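Local structure of FAD-dependent oxidoreductase (Actinomadura kijaniata, 3M9V) at residues Gly167-Val172 with Phe181-Arg186; Trp163-Arg168 with Ala197-Thr202; Leu102-Ser107 with Val141-Lys146; Ala151-Arg156 with Ile227-Cys232; Val258-Val263 with Met386-Tyr391. The protein is a flavin-dependent oxidoreductase of the acyl-CoA dehydrogenase family that binds dTDP and probably oxidises a dTDP-linked sugar on the way to D-kijanose. All blocks are in the same frame, centred on the assembly; numbering follows the deposited sequence.

Contact 1 of 5, residues Gly167-Val172 with Phe181-Arg186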
# COMPACT_ATOMS: atom_id res chain seq x y z
N GLY A 167 15.03 -8.48 40.75
CA GLY A 167 14.99 -7.99 39.38
C GLY A 167 13.81 -7.05 39.24
O GLY A 167 13.35 -6.43 40.21
N ARG A 168 13.36 -6.92 38.00
CA ARG A 168 12.28 -6.00 37.69
C ARG A 168 11.74 -6.40 36.32
O ARG A 168 12.52 -6.65 35.40
CB ARG A 168 12.71 -4.55 37.78
CG ARG A 168 12.34 -3.75 36.57
CD ARG A 168 11.44 -2.59 36.88
NE ARG A 168 12.14 -1.41 37.37
CZ ARG A 168 11.71 -0.16 37.23
NH1 ARG A 168 10.61 0.15 36.57
NH2 ARG A 168 12.40 0.84 37.76
N LYS A 169 10.42 -6.51 36.21
CA LYS A 169 9.85 -6.85 34.90
C LYS A 169 9.00 -5.66 34.46
O LYS A 169 8.49 -4.88 35.26
CB LYS A 169 8.97 -8.10 34.97
CG LYS A 169 9.73 -9.38 35.26
CD LYS A 169 10.59 -9.82 34.07
CE LYS A 169 11.11 -11.25 34.22
NZ LYS A 169 12.15 -11.51 33.17
N THR A 170 8.86 -5.52 33.15
CA THR A 170 8.20 -4.34 32.62
C THR A 170 6.96 -4.76 31.84
O THR A 170 6.83 -5.92 31.46
CB THR A 170 9.19 -3.53 31.77
OG1 THR A 170 8.57 -2.27 31.48
CG2 THR A 170 9.60 -4.29 30.53
N LEU A 171 6.03 -3.83 31.63
CA LEU A 171 4.88 -4.07 30.76
C LEU A 171 4.03 -5.21 31.27
O LEU A 171 3.64 -6.11 30.51
CB LEU A 171 5.28 -4.24 29.28
CG LEU A 171 6.02 -3.06 28.63
CD1 LEU A 171 6.33 -3.34 27.15
CD2 LEU A 171 5.32 -1.71 28.77
N VAL A 172 3.72 -5.19 32.56
CA VAL A 172 2.97 -6.32 33.13
C VAL A 172 1.50 -5.94 33.20
O VAL A 172 1.07 -5.34 34.19
CB VAL A 172 3.45 -6.65 34.55
CG1 VAL A 172 2.70 -7.89 35.07
CG2 VAL A 172 4.98 -6.93 34.53
N PHE A 181 1.84 -13.69 40.36
CA PHE A 181 2.63 -13.19 39.23
C PHE A 181 3.57 -14.31 38.81
O PHE A 181 4.46 -14.72 39.59
CB PHE A 181 3.41 -11.94 39.64
CG PHE A 181 2.54 -10.77 39.97
CD1 PHE A 181 2.32 -9.77 39.04
CD2 PHE A 181 1.87 -10.72 41.18
CE1 PHE A 181 1.48 -8.69 39.34
CE2 PHE A 181 1.02 -9.67 41.49
CZ PHE A 181 0.83 -8.66 40.57
N VAL A 182 3.36 -14.84 37.61
CA VAL A 182 4.29 -15.84 37.06
C VAL A 182 5.43 -15.10 36.37
O VAL A 182 5.18 -14.26 35.51
CB VAL A 182 3.57 -16.75 36.06
CG1 VAL A 182 4.52 -17.81 35.49
CG2 VAL A 182 2.42 -17.44 36.73
N ILE A 183 6.68 -15.38 36.76
CA ILE A 183 7.79 -14.50 36.40
C ILE A 183 8.78 -15.35 35.63
O ILE A 183 9.10 -16.46 36.05
CB ILE A 183 8.50 -13.95 37.66
CG1 ILE A 183 7.51 -13.20 38.55
CG2 ILE A 183 9.64 -12.98 37.32
CD1 ILE A 183 6.85 -12.02 37.85
N ASN A 184 9.25 -14.85 34.49
CA ASN A 184 10.30 -15.57 33.79
C ASN A 184 11.65 -15.17 34.36
O ASN A 184 12.03 -14.00 34.32
CB ASN A 184 10.26 -15.23 32.30
CG ASN A 184 9.06 -15.86 31.61
OD1 ASN A 184 8.18 -16.46 32.24
ND2 ASN A 184 9.05 -15.77 30.28
N ALA A 185 12.40 -16.14 34.88
CA ALA A 185 13.64 -15.75 35.55
C ALA A 185 14.67 -16.80 35.17
O ALA A 185 14.32 -17.82 34.57
CB ALA A 185 13.40 -15.70 37.07
N ARG A 186 15.94 -16.57 35.50
CA ARG A 186 16.97 -17.61 35.39
C ARG A 186 17.64 -17.84 36.75
O ARG A 186 17.78 -16.89 37.53
CB ARG A 186 18.06 -17.15 34.42
CG ARG A 186 18.70 -15.87 34.91
CD ARG A 186 19.77 -15.38 33.96
NE ARG A 186 19.25 -15.28 32.60
CZ ARG A 186 20.02 -15.13 31.52
NH1 ARG A 186 19.45 -15.05 30.32
NH2 ARG A 186 21.34 -15.06 31.64
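Lys-169, on strand 163-172, reaches over to Ile-183 and Asn-184 of strand 180-187 and has more surface buried here than any other residue. A bend at chi2 (-71°) swings the outer half of the lysine chain across the gap between the strands, after which it runs extended. On the way Lys-169 CE lies 3.8 Å from Ile-183 CG2, with CG of the lysine also near that methyl, so the aliphatic part of the chain crosses the isoleucine branch at a slant. The ammonium group ends beside a backbone carbonyl: Lys-169 NZ is 2.7 Å from Asn-184 O, a weak hydrogen bond despite the short distance. Its stronger partner is the carboxylate of Asp-147, and the carbonyl of Ile-145 takes a further bond, which together satisfy a buried charge. Cutting the lysine back to alanine is likely to leave the Asp-147 carboxylate without this counter-charge and to open a gap beside Ile-183. The side chain of Asn-184 leads the other way, towards the diphosphate of the bound dTDP, which its ND2 meets in a weak hydrogen bond. Farther along, Val-172 CG1 approaches the edge of the Phe-181 ring, 4.4 Å from CD1. The contact lies inside the sheet of the middle domain: strand 141-147 pairs with both strands, strand 225-234 borders 163-172, and strand 196-202 flanks 180-187, with Ile-227 and Phe-229 packing against Ile-183.

Contact 2 of 5, residues Trp163-Arg168 with Ala197-Thr202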
# COMPACT_ATOMS: atom_id res chain seq x y z
N TRP A 163 14.48 -20.00 47.65
CA TRP A 163 15.10 -19.04 46.73
C TRP A 163 14.79 -17.59 47.08
O TRP A 163 13.87 -17.29 47.84
CB TRP A 163 14.56 -19.21 45.29
CG TRP A 163 14.61 -20.61 44.75
CD1 TRP A 163 13.68 -21.60 44.93
CD2 TRP A 163 15.65 -21.16 43.93
NE1 TRP A 163 14.09 -22.74 44.28
CE2 TRP A 163 15.29 -22.50 43.65
CE3 TRP A 163 16.84 -20.66 43.40
CZ2 TRP A 163 16.07 -23.35 42.87
CZ3 TRP A 163 17.63 -21.50 42.63
CH2 TRP A 163 17.23 -22.82 42.36
N LEU A 164 15.57 -16.70 46.48
CA LEU A 164 15.39 -15.27 46.64
C LEU A 164 15.39 -14.74 45.20
O LEU A 164 16.23 -15.12 44.38
CB LEU A 164 16.49 -14.61 47.48
CG LEU A 164 16.59 -15.12 48.93
CD1 LEU A 164 17.91 -14.67 49.55
CD2 LEU A 164 15.44 -14.52 49.71
N LEU A 165 14.43 -13.88 44.93
CA LEU A 165 14.17 -13.43 43.56
C LEU A 165 14.51 -11.94 43.55
O LEU A 165 13.96 -11.17 44.36
CB LEU A 165 12.70 -13.67 43.20
CG LEU A 165 12.19 -13.08 41.88
CD1 LEU A 165 12.91 -13.72 40.67
CD2 LEU A 165 10.68 -13.29 41.78
N SER A 166 15.40 -11.52 42.66
CA SER A 166 15.61 -10.09 42.47
C SER A 166 15.54 -9.68 41.00
O SER A 166 15.99 -10.41 40.11
CB SER A 166 16.96 -9.66 43.04
OG SER A 166 16.94 -9.67 44.46
N GLY A 167 15.03 -8.48 40.75
CA GLY A 167 14.99 -7.99 39.38
C GLY A 167 13.81 -7.05 39.24
O GLY A 167 13.35 -6.43 40.21
N ARG A 168 13.36 -6.92 38.00
CA ARG A 168 12.28 -6.00 37.69
C ARG A 168 11.74 -6.40 36.32
O ARG A 168 12.52 -6.65 35.40
CB ARG A 168 12.71 -4.55 37.78
CG ARG A 168 12.34 -3.75 36.57
CD ARG A 168 11.44 -2.59 36.88
NE ARG A 168 12.14 -1.41 37.37
CZ ARG A 168 11.71 -0.16 37.23
NH1 ARG A 168 10.61 0.15 36.57
NH2 ARG A 168 12.40 0.84 37.76
N ALA A 197 13.50 -20.63 34.93
CA ALA A 197 12.65 -21.04 36.03
C ALA A 197 11.45 -20.11 36.01
O ALA A 197 11.56 -18.94 35.63
CB ALA A 197 13.38 -20.90 37.36
N SER A 198 10.30 -20.64 36.40
CA SER A 198 9.14 -19.77 36.54
C SER A 198 8.69 -19.69 37.98
O SER A 198 7.78 -20.40 38.38
CB SER A 198 8.02 -20.31 35.66
OG SER A 198 8.43 -20.21 34.31
N PRO A 199 9.30 -18.82 38.79
CA PRO A 199 8.77 -18.69 40.14
C PRO A 199 7.40 -18.02 40.13
O PRO A 199 7.14 -17.17 39.28
CB PRO A 199 9.81 -17.80 40.83
CG PRO A 199 10.49 -17.06 39.76
CD PRO A 199 10.46 -17.94 38.54
N VAL A 200 6.52 -18.40 41.05
CA VAL A 200 5.25 -17.69 41.19
C VAL A 200 5.34 -16.85 42.47
O VAL A 200 5.48 -17.43 43.54
CB VAL A 200 4.08 -18.69 41.29
CG1 VAL A 200 2.78 -17.97 41.60
CG2 VAL A 200 3.93 -19.49 39.99
N VAL A 201 5.24 -15.53 42.36
CA VAL A 201 5.23 -14.62 43.50
C VAL A 201 3.81 -14.12 43.79
O VAL A 201 3.04 -13.88 42.86
CB VAL A 201 6.35 -13.55 43.39
CG1 VAL A 201 6.55 -13.04 41.98
CG2 VAL A 201 6.30 -12.42 44.42
N THR A 202 3.42 -14.03 45.06
CA THR A 202 2.09 -13.55 45.38
C THR A 202 2.24 -12.12 45.85
O THR A 202 3.33 -11.64 46.18
CB THR A 202 1.42 -14.32 46.52
OG1 THR A 202 2.23 -14.09 47.69
CG2 THR A 202 1.30 -15.82 46.23
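Leu-165 faces Pro-199 and Val-201 from strands that are not paired with each other, the closest CA atoms, those of Leu-165 and Pro-199, being 8.3 Å apart. That separation is bridged by side chains alone. The leucine points into the gap and divides its two methyls between two partners: Leu-165 CD1 lies 4.2 Å from Pro-199 CG, on the pyrrolidine ring, while Leu-165 CD2 lies 4.1 Å from Val-201 CG1. With CG anti to the backbone N (chi1 172°), the isobutyl fork extends far enough to meet both. It crosses the Val-201 side chain at about a right angle. Pro-199 and Val-201, two apart on strand 196-202, both point to this side, and Val-200 between them points away, the alternation expected of a beta strand. Strand 163-172 is bound instead to strands 141-147, 154-157 and 225-234, and strand 196-202 to 180-187 and 239-241; Leu-155, Ile-183 and Ala-185 add apolar groups around the contact. All three touching residues are buried, and every meeting is carbon against carbon at van der Waals range. The contact is thus hydrophobic and without directional bonds, joining two layers of the curled middle-domain sheet through their facing side chains.

Contact 3 of 5, residues Leu102-Ser107 with Val141-Lys146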
# COMPACT_ATOMS: atom_id res chain seq x y z
N LEU A 102 -7.86 -8.86 30.28
CA LEU A 102 -8.51 -10.16 30.34
C LEU A 102 -7.80 -11.31 29.63
O LEU A 102 -7.82 -12.44 30.13
CB LEU A 102 -9.95 -10.06 29.83
CG LEU A 102 -10.81 -11.32 29.94
CD1 LEU A 102 -10.96 -11.60 31.44
CD2 LEU A 102 -12.19 -11.01 29.35
N HIS A 103 -7.23 -11.06 28.46
CA HIS A 103 -6.45 -12.08 27.75
C HIS A 103 -5.39 -12.70 28.68
O HIS A 103 -5.16 -13.91 28.60
CB HIS A 103 -5.72 -11.49 26.54
CG HIS A 103 -4.67 -12.40 25.98
ND1 HIS A 103 -3.33 -12.30 26.33
CD2 HIS A 103 -4.76 -13.46 25.14
CE1 HIS A 103 -2.64 -13.24 25.70
NE2 HIS A 103 -3.49 -13.97 24.99
N MET A 104 -4.74 -11.92 29.54
CA MET A 104 -3.63 -12.47 30.37
C MET A 104 -4.23 -13.52 31.32
O MET A 104 -3.67 -14.60 31.53
CB MET A 104 -3.00 -11.36 31.25
CG MET A 104 -2.28 -10.21 30.50
SD MET A 104 -1.18 -10.75 29.17
CE MET A 104 0.09 -11.48 30.19
N GLN A 105 -5.40 -13.24 31.87
CA GLN A 105 -6.04 -14.24 32.73
C GLN A 105 -6.48 -15.48 31.98
O GLN A 105 -6.23 -16.61 32.41
CB GLN A 105 -7.28 -13.67 33.41
CG GLN A 105 -7.96 -14.70 34.32
CD GLN A 105 -7.35 -14.69 35.73
OE1 GLN A 105 -6.33 -14.05 35.98
NE2 GLN A 105 -7.98 -15.41 36.66
N LEU A 106 -7.21 -15.28 30.88
CA LEU A 106 -7.75 -16.40 30.12
C LEU A 106 -6.65 -17.30 29.55
O LEU A 106 -6.75 -18.52 29.56
CB LEU A 106 -8.72 -15.98 29.01
CG LEU A 106 -9.91 -15.16 29.54
CD1 LEU A 106 -10.99 -15.05 28.48
CD2 LEU A 106 -10.52 -15.83 30.74
N SER A 107 -5.60 -16.71 29.01
CA SER A 107 -4.64 -17.61 28.40
C SER A 107 -3.82 -18.31 29.47
O SER A 107 -3.36 -19.42 29.24
CB SER A 107 -3.68 -16.86 27.47
OG SER A 107 -2.98 -15.94 28.26
N VAL A 141 -4.04 -13.74 37.78
CA VAL A 141 -2.70 -14.18 37.42
C VAL A 141 -2.05 -13.38 36.29
O VAL A 141 -2.48 -13.44 35.13
CB VAL A 141 -2.67 -15.71 37.10
CG1 VAL A 141 -1.23 -16.20 37.00
CG2 VAL A 141 -3.35 -16.52 38.19
N CYS A 142 -1.01 -12.63 36.63
CA CYS A 142 -0.28 -11.77 35.70
C CYS A 142 1.01 -12.46 35.31
O CYS A 142 1.45 -13.38 36.01
CB CYS A 142 0.08 -10.45 36.37
SG CYS A 142 -1.38 -9.53 36.81
N SER A 143 1.60 -12.03 34.20
CA SER A 143 2.80 -12.69 33.66
C SER A 143 3.87 -11.63 33.56
O SER A 143 3.63 -10.60 32.94
CB SER A 143 2.56 -13.26 32.26
OG SER A 143 1.64 -14.34 32.32
N GLY A 144 5.01 -11.82 34.21
CA GLY A 144 6.06 -10.81 34.19
C GLY A 144 7.12 -11.47 33.33
O GLY A 144 7.85 -12.37 33.77
N ILE A 145 7.20 -11.02 32.08
CA ILE A 145 8.01 -11.70 31.07
C ILE A 145 9.28 -10.93 30.77
O ILE A 145 10.38 -11.46 30.87
CB ILE A 145 7.20 -11.92 29.78
CG1 ILE A 145 5.98 -12.79 30.12
CG2 ILE A 145 8.10 -12.55 28.72
CD1 ILE A 145 4.95 -12.81 29.02
N LYS A 146 9.16 -9.65 30.45
CA LYS A 146 10.30 -8.91 29.93
C LYS A 146 11.04 -8.11 30.99
O LYS A 146 10.45 -7.29 31.69
CB LYS A 146 9.85 -7.96 28.82
CG LYS A 146 10.98 -7.02 28.35
CD LYS A 146 10.90 -6.74 26.86
CE LYS A 146 11.60 -5.44 26.49
NZ LYS A 146 10.52 -4.55 25.98
O HOH W 1 -1.10 -14.07 33.04
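The amide of Gln-105 meets the backbone of Val-141 in its own plane, and the imidazole of His-103, one helical turn before Ser-107, has that serine's OG 3.7 Å above one face, displaced towards the rim. Here helix 96-118 of the N-terminal helical domain crosses the first strand of the middle beta domain, 141-147, in the acyl-CoA dehydrogenase fold; the segment axes lie 7.5 Å apart at 99°. The Gln-105 chain leaves the helix with CG anti to the backbone N (chi1 -180°), then bends at chi2 to present OE1 to the strand. Val-141 N donates to Gln-105 OE1 at 2.9 Å, nearly straight at 171°. At the other end of the amide, NE2 binds the carbonyls of Met-65 and Ala-139. A leucine here would probably leave the Val-141 N-H and those two carbonyls without their mates. Met-104, bent at chi2 and chi3, brings its terminal methyl alongside the strand, CE lying 3.7 Å from Ser-143 CB. Ser-143 OG has a further partner in Arg-108. Between the segments a single water donates to Met-104 O and, at 2.6 Å, to Val-141 O, while accepting from Ser-143 OG.

Contact 4 of 5, residues Ala151-Arg156 with Ile227-Cys232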
# COMPACT_ATOMS: atom_id res chain seq x y z
N ALA A 151 18.08 -4.37 34.71
CA ALA A 151 18.04 -5.55 35.58
C ALA A 151 17.95 -6.86 34.83
O ALA A 151 17.27 -6.95 33.81
CB ALA A 151 16.85 -5.47 36.53
N VAL A 152 18.59 -7.91 35.34
CA VAL A 152 18.33 -9.25 34.85
C VAL A 152 17.73 -10.12 35.97
O VAL A 152 18.38 -10.41 36.97
CB VAL A 152 19.59 -9.89 34.26
CG1 VAL A 152 20.79 -9.54 35.13
CG2 VAL A 152 19.42 -11.39 34.10
N THR A 153 16.48 -10.55 35.80
CA THR A 153 15.73 -11.07 36.93
C THR A 153 16.27 -12.46 37.24
O THR A 153 16.19 -13.36 36.40
CB THR A 153 14.23 -11.12 36.63
OG1 THR A 153 13.75 -9.78 36.48
CG2 THR A 153 13.46 -11.81 37.76
N THR A 154 16.80 -12.66 38.44
CA THR A 154 17.54 -13.89 38.76
C THR A 154 17.04 -14.51 40.06
O THR A 154 16.63 -13.81 40.99
CB THR A 154 19.06 -13.60 38.88
OG1 THR A 154 19.24 -12.55 39.83
CG2 THR A 154 19.57 -12.96 37.61
N LEU A 155 17.04 -15.83 40.11
CA LEU A 155 16.67 -16.55 41.32
C LEU A 155 17.95 -17.09 41.95
O LEU A 155 18.77 -17.71 41.27
CB LEU A 155 15.78 -17.76 40.98
CG LEU A 155 14.26 -17.86 41.09
CD1 LEU A 155 13.88 -19.32 40.87
CD2 LEU A 155 13.70 -17.36 42.42
N ARG A 156 18.11 -16.87 43.24
CA ARG A 156 19.33 -17.21 43.96
C ARG A 156 18.93 -18.16 45.09
O ARG A 156 17.92 -17.94 45.77
CB ARG A 156 19.82 -15.91 44.60
CG ARG A 156 21.29 -15.60 44.50
CD ARG A 156 21.63 -14.69 45.66
NE ARG A 156 20.59 -13.67 45.85
CZ ARG A 156 20.48 -12.91 46.94
NH1 ARG A 156 19.51 -12.01 47.01
NH2 ARG A 156 21.32 -13.05 47.95
N ILE A 227 6.99 -4.22 37.70
CA ILE A 227 6.93 -4.82 39.04
C ILE A 227 8.37 -5.12 39.49
O ILE A 227 9.21 -5.46 38.66
CB ILE A 227 6.06 -6.07 39.11
CG1 ILE A 227 6.65 -7.19 38.25
CG2 ILE A 227 4.57 -5.75 38.81
CD1 ILE A 227 5.77 -8.39 38.13
N VAL A 228 8.66 -4.96 40.78
CA VAL A 228 10.03 -4.99 41.29
C VAL A 228 10.20 -6.04 42.38
O VAL A 228 9.31 -6.20 43.23
CB VAL A 228 10.42 -3.63 41.88
CG1 VAL A 228 11.91 -3.58 42.22
CG2 VAL A 228 10.09 -2.52 40.90
N PHE A 229 11.31 -6.76 42.35
CA PHE A 229 11.56 -7.87 43.26
C PHE A 229 12.87 -7.50 43.96
O PHE A 229 13.88 -7.29 43.29
CB PHE A 229 11.75 -9.22 42.56
CG PHE A 229 10.81 -9.43 41.40
CD1 PHE A 229 9.45 -9.59 41.61
CD2 PHE A 229 11.30 -9.47 40.10
CE1 PHE A 229 8.56 -9.76 40.53
CE2 PHE A 229 10.43 -9.64 39.04
CZ PHE A 229 9.06 -9.79 39.24
N ASP A 230 12.84 -7.42 45.28
CA ASP A 230 14.02 -7.06 46.09
C ASP A 230 14.16 -8.20 47.09
O ASP A 230 13.48 -8.24 48.13
CB ASP A 230 13.76 -5.69 46.73
CG ASP A 230 14.83 -5.28 47.73
OD1 ASP A 230 16.02 -5.58 47.50
OD2 ASP A 230 14.44 -4.62 48.72
N ASP A 231 14.95 -9.19 46.69
CA ASP A 231 15.13 -10.41 47.47
C ASP A 231 13.82 -11.01 47.98
O ASP A 231 13.66 -11.15 49.20
CB ASP A 231 16.01 -10.08 48.69
CG ASP A 231 17.48 -9.97 48.31
OD1 ASP A 231 17.88 -10.44 47.23
OD2 ASP A 231 18.28 -9.39 49.07
N CYS A 232 12.89 -11.33 47.08
CA CYS A 232 11.60 -11.87 47.50
C CYS A 232 11.81 -13.34 47.80
O CYS A 232 12.27 -14.09 46.94
CB CYS A 232 10.54 -11.79 46.39
SG CYS A 232 10.20 -10.07 45.92
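Thr-153 and Phe-229 meet through a methyl and a ring: Thr-153 CG2 lies 3.9 Å from Phe-229 CE2 and only slightly farther from CD2, coming at the ring obliquely, and the two side chains cross at about a right angle. With OG1 beside the backbone N (chi1 -66°), CG2 is left anti to that N and faces the phenyl group, while OG1 stays a little farther from the ring. That hydroxyl is paired with the Asp-147 carboxylate and also bonds the backbone N of Arg-168, two partners that would hold the threonine's rotation and so keep the methyl against the ring. The second meeting, at the exposed end, is a salt bridge between Arg-156 and Asp-231, where NH1 faces OD1 with the guanidinium and carboxylate planes 48° apart; the two atoms are modelled too close together, which makes their exact placement doubtful. Both segments border strand 163-172, which pairs antiparallel with strand 154-157 and with strand 225-234, so the contact spans that middle strand in the beta domain. Around Asp-231 the chain turns a corner, and Asp-231 and Cys-232 both face Leu-165 in a G1 beta bulge. In one of its two conformers Ser-166 OG bonds the backbone N of Asp-231. Farther out, Phe-229 packs on Ile-183, Val-201 and the aliphatic part of Lys-169, while Leu-165 and Lys-169 also touch Thr-153.

Contact 5 of 5, residues Val258-Val263 with Met386-Tyr391. With TYD (thymidine-5'-diphosphate), chain B.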
# COMPACT_ATOMS: atom_id res chain seq x y z
N VAL A 258 0.43 -20.65 22.56
CA VAL A 258 -0.76 -20.77 23.39
C VAL A 258 -0.88 -19.52 24.27
O VAL A 258 -1.97 -18.95 24.42
CB VAL A 258 -0.76 -22.10 24.19
CG1 VAL A 258 -1.92 -22.12 25.20
CG2 VAL A 258 -0.92 -23.33 23.27
N SER A 259 0.23 -19.09 24.86
CA SER A 259 0.23 -17.90 25.69
C SER A 259 -0.23 -16.60 25.05
O SER A 259 -0.64 -15.70 25.79
CB SER A 259 1.66 -17.60 26.17
OG SER A 259 1.98 -18.60 27.11
N SER A 260 -0.08 -16.43 23.73
CA SER A 260 -0.25 -15.10 23.16
C SER A 260 -1.15 -14.99 21.95
O SER A 260 -1.62 -13.89 21.64
CB SER A 260 1.12 -14.56 22.70
OG SER A 260 1.83 -14.18 23.87
N VAL A 261 -1.39 -16.09 21.25
CA VAL A 261 -2.05 -16.05 19.94
C VAL A 261 -3.49 -15.54 19.97
O VAL A 261 -3.98 -14.89 19.02
CB VAL A 261 -1.90 -17.38 19.15
CG1 VAL A 261 -2.82 -18.45 19.72
CG2 VAL A 261 -2.27 -17.09 17.69
N SER A 262 -4.17 -15.77 21.09
CA SER A 262 -5.57 -15.37 21.14
C SER A 262 -5.77 -13.85 21.25
O SER A 262 -6.85 -13.28 20.98
CB SER A 262 -6.34 -16.28 22.13
OG SER A 262 -6.13 -15.89 23.47
N VAL A 263 -4.72 -13.17 21.66
CA VAL A 263 -4.73 -11.71 21.75
C VAL A 263 -4.97 -11.04 20.39
O VAL A 263 -5.27 -9.86 20.37
CB VAL A 263 -3.44 -11.12 22.37
CG1 VAL A 263 -2.40 -10.86 21.31
CG2 VAL A 263 -3.78 -9.79 23.05
N MET A 386 4.02 -5.74 20.94
CA MET A 386 3.94 -6.96 21.75
C MET A 386 4.79 -8.15 21.27
O MET A 386 4.76 -8.56 20.11
CB MET A 386 2.47 -7.36 21.89
CG MET A 386 1.66 -6.35 22.71
SD MET A 386 -0.07 -6.92 22.87
CE MET A 386 -0.49 -7.66 21.32
N GLN A 387 5.61 -8.71 22.15
CA GLN A 387 6.46 -9.81 21.72
C GLN A 387 5.70 -11.05 22.16
O GLN A 387 4.98 -11.00 23.16
CB GLN A 387 7.83 -9.70 22.42
CG GLN A 387 8.87 -8.82 21.68
CD GLN A 387 9.15 -9.30 20.25
OE1 GLN A 387 8.43 -10.17 19.74
NE2 GLN A 387 10.16 -8.72 19.59
N PRO A 388 5.83 -12.17 21.44
CA PRO A 388 6.61 -12.31 20.22
C PRO A 388 5.78 -12.15 18.95
O PRO A 388 4.59 -12.43 18.99
CB PRO A 388 7.11 -13.75 20.33
CG PRO A 388 6.05 -14.48 21.11
CD PRO A 388 5.26 -13.46 21.88
N TYR A 389 6.36 -11.69 17.84
CA TYR A 389 7.57 -10.89 17.82
C TYR A 389 7.17 -9.52 17.29
O TYR A 389 6.26 -9.42 16.46
CB TYR A 389 8.59 -11.50 16.87
CG TYR A 389 9.03 -12.89 17.30
CD1 TYR A 389 9.73 -13.10 18.49
CD2 TYR A 389 8.70 -13.98 16.52
CE1 TYR A 389 10.10 -14.39 18.90
CE2 TYR A 389 9.07 -15.25 16.90
CZ TYR A 389 9.76 -15.46 18.07
OH TYR A 389 10.04 -16.79 18.31
N ALA A 390 7.87 -8.48 17.72
CA ALA A 390 7.71 -7.19 17.06
C ALA A 390 8.23 -7.30 15.62
O ALA A 390 9.03 -8.19 15.32
CB ALA A 390 8.49 -6.12 17.84
N TYR A 391 7.78 -6.40 14.74
CA TYR A 391 8.02 -6.46 13.30
C TYR A 391 9.45 -6.84 12.91
O TYR A 391 9.67 -7.79 12.17
CB TYR A 391 7.63 -5.14 12.61
CG TYR A 391 7.95 -5.17 11.14
CD1 TYR A 391 7.20 -5.94 10.27
CD2 TYR A 391 8.99 -4.40 10.61
CE1 TYR A 391 7.47 -5.99 8.92
CE2 TYR A 391 9.26 -4.45 9.25
CZ TYR A 391 8.49 -5.23 8.40
OH TYR A 391 8.73 -5.33 7.05
PA TYD B . 5.34 -19.44 28.13
O1A TYD B . 5.68 -18.85 29.49
O2A TYD B . 4.71 -18.58 27.04
O3A TYD B . 6.64 -20.17 27.54
PB TYD B . 8.07 -19.72 28.13
O1B TYD B . 7.95 -18.21 28.26
O2B TYD B . 8.94 -20.17 26.97
O3B TYD B . 8.16 -20.52 29.42
O5' TYD B . 4.50 -20.81 28.27
C5' TYD B . 5.03 -21.99 28.87
C4' TYD B . 3.71 -22.63 29.26
O4' TYD B . 3.01 -23.08 28.10
C3' TYD B . 3.83 -23.83 30.18
O3' TYD B . 3.22 -23.33 31.37
C2' TYD B . 2.87 -24.86 29.61
C1' TYD B . 2.19 -24.21 28.40
N1 TYD B . 2.21 -25.12 27.25
C2 TYD B . 1.10 -25.39 26.57
O2 TYD B . 0.02 -24.87 26.94
N3 TYD B . 1.15 -26.23 25.51
C4 TYD B . 2.32 -26.79 25.12
O4 TYD B . 2.33 -27.56 24.14
C5 TYD B . 3.48 -26.52 25.82
C5M TYD B . 4.82 -27.11 25.47
C6 TYD B . 3.39 -25.66 26.90
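Met-386 opens the loop segment by meeting Val-263 tip to tip, with its CE 3.7 Å from Val-263 CG1. The methionine runs extended through chi2 (-178°) and bends at chi3, which turns the terminal methyl to the valine; its backbone O is bonded by Lys-344 NZ. Gln-387 follows, its CB pointing away from 258-263. It belongs to the FMN site known for this protein, although no flavin is bound to this chain in the model. Pro-388, preceded by a cis peptide bond, brings its ring to the segment 258-263, where CD lies 4.0 Å from Ser-260 OG, a van der Waals contact. A second cis peptide leads into Tyr-389, and Pro-388 CB sits 3.2 Å above one face of the tyrosine ring, displaced towards the rim. Gln-341 grips the turn at both ends of its amide, bonding Pro-388 O and Tyr-389 N. Ala-390 then takes the N-cap position of helix 391-402. Tyr-391, the first residue of that helix, hydrogen-bonds through OH to Glu-299 of a neighbouring subunit. On the segment 258-263, Ser-259 OG lies 2.7 Å from O2A of the dTDP alpha-phosphate, though its proton may go instead to Gly-255 O, and Val-258 CG1 is 3.8 Å from the thymine O2. Arg-332, Gln-256 and Glu-115 also bind the nucleotide. The segment 258-263 lies among helices 81-94, 96-118, 291-323 and 329-362, with the 386-391 loop leading into helix 391-402 beside it.

Contacts 1, 2 and 4 lie close together in the middle beta domain, their centres about 6 to 8 Å apart, and all draw on strand 163-172 or its neighbours; contacts 1 and 2 are nested within the chain loop that contact 4 closes. Contact 3 comes before them in sequence and joins the helical N-terminal domain to the same sheet through strand 141-147, its centre about 11 Å from that of contact 1. Contact 5 comes last, in the C-terminal helical region, and touches contact 3 through His-103 and Ser-107. The dTDP therefore lies where the domains converge, with Asn-184 of contact 1 and Ser-259 of contact 5 reaching it from different domains.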